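Local coordinates for peroxiredoxin (Mycobacterium tuberculosis, PDB 5EPF), which is a thiol-specific peroxidase that reduces hydrogen peroxide and organic hydroperoxides to water and alcohols, helping to protect the cell against oxidative stress, at residues T53-A56 with C57-D61; A85-A88 with E89-F93; A47-P50 with G51-K54; R60-A63 with K64-E68. All coordinates share one frame; numbering follows the deposited sequence.

How the contacts relate
Contacts 1, 3 and 4 follow helix 50-61 from its start to its end: contact 3 is its first turn, contact 1 its body, and contact 4 the break into helix 63-68. Contact 2 is the C-terminal half of helix 81-91 and its termination. Contacts 1 and 2 are partly buried and pack on each other, Ala56 against Phe93, and their arginines converge on one sulfate; Arg60 and Asp61 are shared with contact 4. Contacts 3 and 4 lie nearer the surface and rest on polar bonds at helix starts: a carbonyl gripped by a threonine's N-H and hydroxyl in contact 3, a bridging water in contact 4. Phe59, Phe66 and Phe87 are buried, while Lys86-Glu89 and Arg60-Asp61 involve exposed residues.

Contact 1: residues T53-A56 with C57-D61; sequences TKEA and CHFRD. With SO4 (sulfate ion), chain B.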
loop_
_atom_site.group_PDB
_atom_site.type_symbol
_atom_site.label_atom_id
_atom_site.label_comp_id
_atom_site.label_asym_id
_atom_site.label_seq_id
_atom_site.Cartn_x
_atom_site.Cartn_y
_atom_site.Cartn_z
ATOM N N THR A 53 -8.452 9.546 -1.275
ATOM C CA THR A 53 -9.747 8.892 -1.425
ATOM C C THR A 53 -9.941 8.371 -2.848
ATOM O O THR A 53 -10.371 7.226 -3.046
ATOM C CB THR A 53 -10.854 9.874 -1.043
ATOM O OG1 THR A 53 -10.680 10.254 0.325
ATOM C CG2 THR A 53 -12.227 9.256 -1.245
ATOM N N LYS A 54 -9.572 9.169 -3.861
ATOM C CA LYS A 54 -9.686 8.694 -5.240
ATOM C C LYS A 54 -8.824 7.453 -5.459
ATOM O O LYS A 54 -9.294 6.441 -5.992
ATOM C CB LYS A 54 -9.281 9.801 -6.213
ATOM C CG LYS A 54 -9.463 9.423 -7.678
ATOM C CD LYS A 54 -9.203 10.640 -8.602
ATOM C CE LYS A 54 -9.364 10.302 -10.084
ATOM N NZ LYS A 54 -10.762 9.897 -10.429
ATOM N N GLU A 55 -7.561 7.503 -5.024
ATOM C CA GLU A 55 -6.652 6.380 -5.236
ATOM C C GLU A 55 -7.164 5.116 -4.550
ATOM O O GLU A 55 -7.221 4.040 -5.164
ATOM C CB GLU A 55 -5.261 6.745 -4.712
ATOM C CG GLU A 55 -4.282 5.609 -4.915
ATOM C CD GLU A 55 -2.930 5.797 -4.277
ATOM O OE1 GLU A 55 -2.670 6.811 -3.605
ATOM O OE2 GLU A 55 -2.093 4.870 -4.442
ATOM N N ALA A 56 -7.552 5.238 -3.275
ATOM C CA ALA A 56 -7.942 4.074 -2.492
ATOM C C ALA A 56 -9.305 3.543 -2.921
ATOM O O ALA A 56 -9.534 2.329 -2.879
ATOM C CB ALA A 56 -7.924 4.438 -1.007
ATOM N N CYS A 57 -10.222 4.423 -3.335
ATOM C CA CYS A 57 -11.499 3.946 -3.853
ATOM C C CYS A 57 -11.337 3.241 -5.196
ATOM O O CYS A 57 -12.122 2.339 -5.516
ATOM C CB CYS A 57 -12.500 5.096 -3.961
ATOM S SG CYS A 57 -13.144 5.631 -2.354
ATOM N N HIS A 58 -10.345 3.639 -6.001
ATOM C CA HIS A 58 -10.082 2.911 -7.237
ATOM C C HIS A 58 -9.567 1.507 -6.934
ATOM O O HIS A 58 -10.021 0.535 -7.549
ATOM C CB HIS A 58 -9.125 3.715 -8.120
ATOM C CG HIS A 58 -9.021 3.205 -9.524
ATOM N ND1 HIS A 58 -10.119 2.977 -10.321
ATOM C CD2 HIS A 58 -7.941 2.882 -10.275
ATOM C CE1 HIS A 58 -9.721 2.546 -11.507
ATOM N NE2 HIS A 58 -8.404 2.476 -11.503
ATOM N N PHE A 59 -8.672 1.372 -5.942
ATOM C CA PHE A 59 -8.292 0.041 -5.468
ATOM C C PHE A 59 -9.504 -0.748 -4.992
ATOM O O PHE A 59 -9.644 -1.936 -5.316
ATOM C CB PHE A 59 -7.267 0.135 -4.342
ATOM C CG PHE A 59 -5.838 0.242 -4.819
ATOM C CD1 PHE A 59 -5.187 -0.858 -5.362
ATOM C CD2 PHE A 59 -5.135 1.441 -4.723
ATOM C CE1 PHE A 59 -3.869 -0.763 -5.797
ATOM C CE2 PHE A 59 -3.819 1.546 -5.161
ATOM C CZ PHE A 59 -3.186 0.424 -5.707
ATOM N N ARG A 60 -10.393 -0.105 -4.224
ATOM C CA ARG A 60 -11.601 -0.771 -3.746
ATOM C C ARG A 60 -12.421 -1.306 -4.910
ATOM O O ARG A 60 -12.863 -2.464 -4.903
ATOM C CB ARG A 60 -12.449 0.232 -2.961
ATOM C CG ARG A 60 -13.797 -0.335 -2.473
ATOM C CD ARG A 60 -14.728 0.799 -2.054
ATOM N NE ARG A 60 -15.052 1.648 -3.194
ATOM C CZ ARG A 60 -15.609 2.854 -3.115
ATOM N NH1 ARG A 60 -15.910 3.386 -1.932
ATOM N NH2 ARG A 60 -15.854 3.537 -4.224
ATOM N N ASP A 61 -12.643 -0.459 -5.923
ATOM C CA ASP A 61 -13.531 -0.792 -7.024
ATOM C C ASP A 61 -12.969 -1.904 -7.887
ATOM O O ASP A 61 -13.725 -2.520 -8.643
ATOM C CB ASP A 61 -13.752 0.441 -7.904
ATOM C CG ASP A 61 -14.531 1.549 -7.223
ATOM O OD1 ASP A 61 -15.187 1.315 -6.182
ATOM O OD2 ASP A 61 -14.517 2.685 -7.768
HETATM S S SO4 B . -17.981 6.476 -2.608
HETATM O O1 SO4 B . -17.110 6.117 -1.499
HETATM O O2 SO4 B . -17.902 7.929 -2.875
HETATM O O3 SO4 B . -17.600 5.753 -3.826
HETATM O O4 SO4 B . -19.370 6.162 -2.262
#
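Cys57 comes one turn after Thr53 on helix 50-61, and its N-H makes the first of four successive i to i+4 bonds, reaching Thr53 O at 2.8 Å. Because SG is anti to the carbonyl carbon (chi1 -74°), the thiol is swung back along the preceding turn, where SG lies 3.3 Å from Thr53 O and beside the methyl CG2 of Thr53. His58 N binds Lys54 O in the same way, while its ring leads off to helix 145-158, where NE2 pairs with Asp150. Phe59 runs side by side with Glu55: OE2 of Glu55 meets the ring edge in its plane, 3.8 Å from CE2 of Phe59, the carboxylate turned 40° from the ring. The other carboxylate oxygen, OE1, is held in a salt bridge by Arg124. Arg60 bends at chi3 and lays one guanidinium face under the thiol, with Cys57 SG 3.4 Å above that plane, toward its rim. Its NE and NH2 grip Asp61 OD1 from one face of the carboxylate, while NH2 also donates to sulfate O3 at 2.8 Å. The arrangement is consistent with the BCP/PrxQ type of peroxiredoxin, in which Cys52 and Cys57, on one helix, probably form the redox-active disulfide; that bond is absent here, the two sulfurs are far apart, and forming it would probably require local unwinding.

Contact 2: residues A85-A88 with E89-F93; sequences AKFA and EVRRF. With SO4 (sulfate ion), chain B.
Glu89, Val90 and Arg91 each send their N-H back one turn, to Ala85 O, Lys86 O and Phe87 O, continuing helix 81-91 to its last turn. Arg92 then swings to positive phi (56°), and Phe93 N reaches Ala88 O at 3.0 Å in the carbonyl plane, on a lone pair; with a weak bond from Arg92 N to Glu89 O this is a Schellman motif, ending the helix of the beta-alpha-beta unit formed with strands 72-77 and 97-99. The reversal brings the Phe93 ring over Phe87 as a T-shaped pair, planes 78° apart, with CE1 of Phe93 3.7 Å above the centre of the Phe87 ring. The ring of Phe93 also touches Ala88 CB with its CD1, and Ala56 of helix 50-61 packs against it. On the outer side Lys86, bent at chi2 and chi3, curls NZ onto Glu89 OE1, a 2.8 Å salt bridge on the syn side but out of the carboxylate plane, while its CD brushes Val90 CG2. Arg92 NH1 binds Val90 O at 3.0 Å, a bond that steadies the guanidinium beside the sulfate. That anion, probably from the crystallisation liquor, accepts at O1 from Arg91 NH1, Arg92 NH1 and Arg60 NH1, and at O4 from Arg92 NH2.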
loop_
_atom_site.group_PDB
_atom_site.type_symbol
_atom_site.label_atom_id
_atom_site.label_comp_id
_atom_site.label_asym_id
_atom_site.label_seq_id
_atom_site.Cartn_x
_atom_site.Cartn_y
_atom_site.Cartn_z
ATOM N N ALA A 85 -9.227 3.511 10.505
ATOM C CA ALA A 85 -10.495 2.827 10.739
ATOM C C ALA A 85 -11.663 3.616 10.160
ATOM O O ALA A 85 -12.541 3.052 9.501
ATOM C CB ALA A 85 -10.703 2.577 12.234
ATOM N N LYS A 86 -11.696 4.931 10.404
ATOM C CA LYS A 86 -12.796 5.740 9.873
ATOM C C LYS A 86 -12.765 5.806 8.349
ATOM O O LYS A 86 -13.814 5.733 7.700
ATOM C CB LYS A 86 -12.800 7.142 10.484
ATOM C CG LYS A 86 -14.072 7.948 10.138
ATOM C CD LYS A 86 -15.392 7.215 10.470
ATOM C CE LYS A 86 -15.558 6.971 11.942
ATOM N NZ LYS A 86 -16.913 6.430 12.239
ATOM N N PHE A 87 -11.578 5.955 7.764
ATOM C CA PHE A 87 -11.441 6.000 6.310
ATOM C C PHE A 87 -12.000 4.722 5.693
ATOM O O PHE A 87 -12.807 4.763 4.753
ATOM C CB PHE A 87 -9.944 6.140 6.017
ATOM C CG PHE A 87 -9.557 6.403 4.575
ATOM C CD1 PHE A 87 -10.407 7.004 3.646
ATOM C CD2 PHE A 87 -8.255 6.087 4.180
ATOM C CE1 PHE A 87 -9.964 7.267 2.345
ATOM C CE2 PHE A 87 -7.815 6.335 2.887
ATOM C CZ PHE A 87 -8.670 6.939 1.970
ATOM N N ALA A 88 -11.598 3.565 6.234
ATOM C CA ALA A 88 -12.050 2.281 5.682
ATOM C C ALA A 88 -13.549 2.064 5.906
ATOM O O ALA A 88 -14.224 1.444 5.074
ATOM C CB ALA A 88 -11.248 1.126 6.289
ATOM N N GLU A 89 -14.079 2.531 7.038
ATOM C CA GLU A 89 -15.509 2.377 7.313
ATOM C C GLU A 89 -16.343 3.251 6.384
ATOM O O GLU A 89 -17.321 2.787 5.789
ATOM C CB GLU A 89 -15.794 2.744 8.772
ATOM C CG GLU A 89 -17.228 2.509 9.214
ATOM C CD GLU A 89 -17.505 3.107 10.573
ATOM O OE1 GLU A 89 -16.665 3.884 11.084
ATOM O OE2 GLU A 89 -18.583 2.823 11.127
ATOM N N VAL A 90 -15.967 4.521 6.240
ATOM C CA VAL A 90 -16.738 5.443 5.409
ATOM C C VAL A 90 -16.704 5.028 3.942
ATOM O O VAL A 90 -17.694 5.191 3.213
ATOM C CB VAL A 90 -16.222 6.877 5.620
ATOM C CG1 VAL A 90 -16.812 7.840 4.601
ATOM C CG2 VAL A 90 -16.521 7.319 7.030
ATOM N N ARG A 91 -15.564 4.500 3.472
ATOM C CA ARG A 91 -15.406 4.148 2.066
ATOM C C ARG A 91 -15.630 2.663 1.814
ATOM O O ARG A 91 -15.498 2.203 0.675
ATOM C CB ARG A 91 -14.026 4.577 1.562
ATOM C CG ARG A 91 -13.787 6.073 1.670
ATOM C CD ARG A 91 -14.798 6.856 0.852
ATOM N NE ARG A 91 -14.656 8.296 1.073
ATOM C CZ ARG A 91 -15.356 9.211 0.426
ATOM N NH1 ARG A 91 -16.222 8.839 -0.501
ATOM N NH2 ARG A 91 -15.184 10.502 0.698
ATOM N N ARG A 92 -15.954 1.896 2.856
ATOM C CA ARG A 92 -16.263 0.471 2.715
ATOM C C ARG A 92 -15.121 -0.292 2.031
ATOM O O ARG A 92 -15.328 -1.091 1.111
ATOM C CB ARG A 92 -17.609 0.272 2.002
ATOM C CG ARG A 92 -18.817 0.902 2.742
ATOM C CD ARG A 92 -19.161 2.329 2.261
ATOM N NE ARG A 92 -19.459 2.366 0.828
ATOM C CZ ARG A 92 -19.205 3.398 0.022
ATOM N NH1 ARG A 92 -18.661 4.521 0.496
ATOM N NH2 ARG A 92 -19.501 3.308 -1.265
ATOM N N PHE A 93 -13.895 -0.045 2.491
ATOM C CA PHE A 93 -12.745 -0.755 1.938
ATOM C C PHE A 93 -12.757 -2.216 2.355
ATOM O O PHE A 93 -12.943 -2.543 3.529
ATOM C CB PHE A 93 -11.430 -0.123 2.386
ATOM C CG PHE A 93 -11.179 1.238 1.812
ATOM C CD1 PHE A 93 -10.366 2.136 2.487
ATOM C CD2 PHE A 93 -11.764 1.635 0.611
ATOM C CE1 PHE A 93 -10.130 3.397 1.973
ATOM C CE2 PHE A 93 -11.522 2.893 0.099
ATOM C CZ PHE A 93 -10.716 3.773 0.781
HETATM S S SO4 B . -17.981 6.476 -2.608
HETATM O O1 SO4 B . -17.110 6.117 -1.499
HETATM O O2 SO4 B . -17.902 7.929 -2.875
HETATM O O3 SO4 B . -17.600 5.753 -3.826
HETATM O O4 SO4 B . -19.370 6.162 -2.262
#

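Contact 3: residues A47-P50 with G51-K54; sequences AMTP and GCTK
The side chain of Thr53 faces back to the carbonyl of Thr49, one turn earlier, at the start of helix 50-61. Thr49 O takes the Thr53 backbone N-H at 2.8 Å, nearly along the C=O axis, and the Thr53 hydroxyl OG1, also at 2.8 Å, from 52° above the carbonyl plane. The hydroxyl is brought there because OG1 of Thr53 stands beside its own backbone N (chi1 -61°), on the side facing the start of the helix. One residue on, Lys54 N closes onto Pro50 O at 2.9 Å. Pro50 suits its place directly after the N-cap, where the helix has no earlier carbonyl of its own to receive an N-H, so that proline's lack of one costs nothing.

Thr49, the N-cap residue, turns its own side chain another way. Its OG1 sits between the backbone N and the carbonyl carbon, pointing at Cys52, and lies 3.5 Å from Cys52 CB. The same hydroxyl is bonded to Ala46 O, a partner that fixes its direction, while Tyr44, Pro45 and Arg124 pack round the cysteine.

Pro45, Thr49 and Cys52 match the PxxxTxxC signature of peroxiredoxins, and Cys52 is probably the residue that passes through the sulfenic acid. The doubly gripped carbonyl and the oriented threonine hydroxyl imply a firmly set first turn, consistent with a polar site that presents the thiol to peroxide.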
loop_
_atom_site.group_PDB
_atom_site.type_symbol
_atom_site.label_atom_id
_atom_site.label_comp_id
_atom_site.label_asym_id
_atom_site.label_seq_id
_atom_site.Cartn_x
_atom_site.Cartn_y
_atom_site.Cartn_z
ATOM N N ALA A 47 -4.873 9.823 4.817
ATOM C CA ALA A 47 -6.213 9.276 4.747
ATOM C C ALA A 47 -7.247 10.389 4.651
ATOM O O ALA A 47 -7.102 11.449 5.264
ATOM C CB ALA A 47 -6.463 8.459 6.013
ATOM N N MET A 48 -8.278 10.130 3.847
ATOM C CA MET A 48 -9.505 10.900 3.712
ATOM C C MET A 48 -9.370 12.162 2.869
ATOM O O MET A 48 -10.381 12.807 2.639
ATOM C CB MET A 48 -10.195 11.202 5.052
ATOM C CG MET A 48 -10.493 9.926 5.814
ATOM S SD MET A 48 -11.374 10.187 7.347
ATOM C CE MET A 48 -12.854 11.028 6.758
ATOM N N THR A 49 -8.187 12.515 2.392
ATOM C CA THR A 49 -8.060 13.680 1.530
ATOM C C THR A 49 -8.566 13.298 0.147
ATOM O O THR A 49 -8.618 12.110 -0.183
ATOM C CB THR A 49 -6.614 14.161 1.426
ATOM O OG1 THR A 49 -5.815 13.133 0.835
ATOM C CG2 THR A 49 -6.091 14.569 2.807
ATOM N N PRO A 50 -8.943 14.271 -0.698
ATOM C CA PRO A 50 -9.588 13.894 -1.973
ATOM C C PRO A 50 -8.729 13.027 -2.884
ATOM O O PRO A 50 -9.249 12.076 -3.484
ATOM C CB PRO A 50 -9.962 15.252 -2.587
ATOM C CG PRO A 50 -10.164 16.135 -1.367
ATOM C CD PRO A 50 -9.033 15.727 -0.461
ATOM N N GLY A 51 -7.429 13.303 -2.997
ATOM C CA GLY A 51 -6.599 12.500 -3.881
ATOM C C GLY A 51 -6.399 11.096 -3.350
ATOM O O GLY A 51 -6.455 10.121 -4.104
ATOM N N CYS A 52 -6.177 10.969 -2.045
ATOM C CA CYS A 52 -6.011 9.645 -1.451
ATOM C C CYS A 52 -7.324 8.867 -1.491
ATOM O O CYS A 52 -7.325 7.653 -1.712
ATOM C CB CYS A 52 -5.423 9.762 -0.036
ATOM S SG CYS A 52 -3.734 10.517 0.047
ATOM N N THR A 53 -8.452 9.546 -1.275
ATOM C CA THR A 53 -9.747 8.892 -1.425
ATOM C C THR A 53 -9.941 8.371 -2.848
ATOM O O THR A 53 -10.371 7.226 -3.046
ATOM C CB THR A 53 -10.854 9.874 -1.043
ATOM O OG1 THR A 53 -10.680 10.254 0.325
ATOM C CG2 THR A 53 -12.227 9.256 -1.245
ATOM N N LYS A 54 -9.572 9.169 -3.861
ATOM C CA LYS A 54 -9.686 8.694 -5.240
ATOM C C LYS A 54 -8.824 7.453 -5.459
ATOM O O LYS A 54 -9.294 6.441 -5.992
ATOM C CB LYS A 54 -9.281 9.801 -6.213
ATOM C CG LYS A 54 -9.463 9.423 -7.678
ATOM C CD LYS A 54 -9.203 10.640 -8.602
ATOM C CE LYS A 54 -9.364 10.302 -10.084
ATOM N NZ LYS A 54 -10.762 9.897 -10.429
#

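Contact 4: residues R60-A63 with K64-E68; sequences RDLA and KEFAE. With SO4 (sulfate ion), chain B.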
loop_
_atom_site.group_PDB
_atom_site.type_symbol
_atom_site.label_atom_id
_atom_site.label_comp_id
_atom_site.label_asym_id
_atom_site.label_seq_id
_atom_site.Cartn_x
_atom_site.Cartn_y
_atom_site.Cartn_z
ATOM N N ARG A 60 -10.393 -0.105 -4.224
ATOM C CA ARG A 60 -11.601 -0.771 -3.746
ATOM C C ARG A 60 -12.421 -1.306 -4.910
ATOM O O ARG A 60 -12.863 -2.464 -4.903
ATOM C CB ARG A 60 -12.449 0.232 -2.961
ATOM C CG ARG A 60 -13.797 -0.335 -2.473
ATOM C CD ARG A 60 -14.728 0.799 -2.054
ATOM N NE ARG A 60 -15.052 1.648 -3.194
ATOM C CZ ARG A 60 -15.609 2.854 -3.115
ATOM N NH1 ARG A 60 -15.910 3.386 -1.932
ATOM N NH2 ARG A 60 -15.854 3.537 -4.224
ATOM N N ASP A 61 -12.643 -0.459 -5.923
ATOM C CA ASP A 61 -13.531 -0.792 -7.024
ATOM C C ASP A 61 -12.969 -1.904 -7.887
ATOM O O ASP A 61 -13.725 -2.520 -8.643
ATOM C CB ASP A 61 -13.752 0.441 -7.904
ATOM C CG ASP A 61 -14.531 1.549 -7.223
ATOM O OD1 ASP A 61 -15.187 1.315 -6.182
ATOM O OD2 ASP A 61 -14.517 2.685 -7.768
ATOM N N LEU A 62 -11.660 -2.162 -7.814
ATOM C CA LEU A 62 -11.018 -3.211 -8.598
ATOM C C LEU A 62 -10.862 -4.520 -7.824
ATOM O O LEU A 62 -10.019 -5.352 -8.190
ATOM C CB LEU A 62 -9.677 -2.714 -9.143
ATOM C CG LEU A 62 -9.781 -1.674 -10.259
ATOM C CD1 LEU A 62 -8.408 -1.040 -10.518
ATOM C CD2 LEU A 62 -10.338 -2.292 -11.530
ATOM N N ALA A 63 -11.690 -4.742 -6.796
ATOM C CA ALA A 63 -11.579 -5.954 -5.978
ATOM C C ALA A 63 -11.582 -7.233 -6.825
ATOM O O ALA A 63 -10.749 -8.131 -6.632
ATOM C CB ALA A 63 -12.722 -6.008 -4.956
ATOM N N LYS A 64 -12.544 -7.361 -7.739
ATOM C CA LYS A 64 -12.653 -8.607 -8.496
ATOM C C LYS A 64 -11.454 -8.813 -9.415
ATOM O O LYS A 64 -10.981 -9.943 -9.577
ATOM C CB LYS A 64 -13.976 -8.661 -9.261
ATOM C CG LYS A 64 -15.190 -8.783 -8.326
ATOM C CD LYS A 64 -16.494 -9.043 -9.071
ATOM C CE LYS A 64 -16.724 -8.026 -10.174
ATOM N NZ LYS A 64 -17.823 -8.471 -11.091
ATOM N N GLU A 65 -10.937 -7.729 -10.003
ATOM C CA GLU A 65 -9.793 -7.823 -10.906
ATOM C C GLU A 65 -8.528 -8.258 -10.168
ATOM O O GLU A 65 -7.745 -9.076 -10.677
ATOM C CB GLU A 65 -9.577 -6.485 -11.602
ATOM C CG GLU A 65 -10.666 -6.089 -12.606
ATOM C CD GLU A 65 -11.943 -5.495 -11.997
ATOM O OE1 GLU A 65 -12.126 -5.455 -10.762
ATOM O OE2 GLU A 65 -12.790 -5.057 -12.791
ATOM N N PHE A 66 -8.304 -7.724 -8.967
ATOM C CA PHE A 66 -7.158 -8.183 -8.189
ATOM C C PHE A 66 -7.337 -9.627 -7.747
ATOM O O PHE A 66 -6.386 -10.410 -7.785
ATOM C CB PHE A 66 -6.830 -7.227 -7.036
ATOM C CG PHE A 66 -6.131 -5.973 -7.496
ATOM C CD1 PHE A 66 -4.793 -6.008 -7.868
ATOM C CD2 PHE A 66 -6.810 -4.772 -7.597
ATOM C CE1 PHE A 66 -4.139 -4.850 -8.336
ATOM C CE2 PHE A 66 -6.166 -3.618 -8.052
ATOM C CZ PHE A 66 -4.819 -3.660 -8.417
ATOM N N ALA A 67 -8.556 -10.019 -7.385
ATOM C CA ALA A 67 -8.788 -11.415 -7.033
ATOM C C ALA A 67 -8.531 -12.344 -8.216
ATOM O O ALA A 67 -8.013 -13.452 -8.037
ATOM C CB ALA A 67 -10.192 -11.592 -6.468
ATOM N N GLU A 68 -8.851 -11.902 -9.436
ATOM C CA GLU A 68 -8.629 -12.753 -10.605
ATOM C C GLU A 68 -7.153 -13.083 -10.806
ATOM O O GLU A 68 -6.826 -14.174 -11.293
ATOM C CB GLU A 68 -9.188 -12.111 -11.872
ATOM C CG GLU A 68 -9.214 -13.107 -13.033
ATOM C CD GLU A 68 -9.156 -12.462 -14.403
ATOM O OE1 GLU A 68 -9.295 -11.224 -14.498
ATOM O OE2 GLU A 68 -8.983 -13.213 -15.391
HETATM S S SO4 B . -17.981 6.476 -2.608
HETATM O O1 SO4 B . -17.110 6.117 -1.499
HETATM O O2 SO4 B . -17.902 7.929 -2.875
HETATM O O3 SO4 B . -17.600 5.753 -3.826
HETATM O O4 SO4 B . -19.370 6.162 -2.262
HETATM O O HOH W 1 -14.487 -5.379 -8.591
#
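Leu62 leaves helical phi/psi after helix 50-61 and at once serves as N-cap of helix 63-68, its O receiving Phe66 N at 3.0 Å in a nearly straight bond while Ala67 N reaches Ala63 O one step on. The side chains of this junction divide between an apolar and a polar side. On the apolar side the ring of Phe66 lies beside Leu62, CE2 of Phe66 being 3.8 Å from Leu62 CB. On the polar side Glu65 crosses Leu62 at about a right angle: bent at chi2 (80°), it folds back over the junction, so that its carboxyl carbon CD comes 3.6 Å from Leu62 CD2. OE1 of Glu65 thereby approaches Leu62 CA at 3.3 Å, and a water donates to it. This water accepts from Lys64 N at 2.9 Å and donates to Asp61 O at 3.0 Å and to Glu65 OE1 at 3.2 Å. It thus satisfies an N-H of the new first turn and ties that turn to the carbonyl of Asp61 at the end of the preceding helix. An acidic side chain in the first turn of a helix is also probably favoured by the partial positive charge of that end. Lys64 takes the opposite course, its amine leading away from the junction.

Beyond the two segments, helix 145-158 flanks the junction: Ala149 touches Leu62, Leu153 meets both Glu65 and Phe66, and Arg157 reaches Glu65. Phe66 and Ala63 also touch Arg73 of strand 72-77, so the short helix 63-68 bridges from helix 50-61 toward the central sheet.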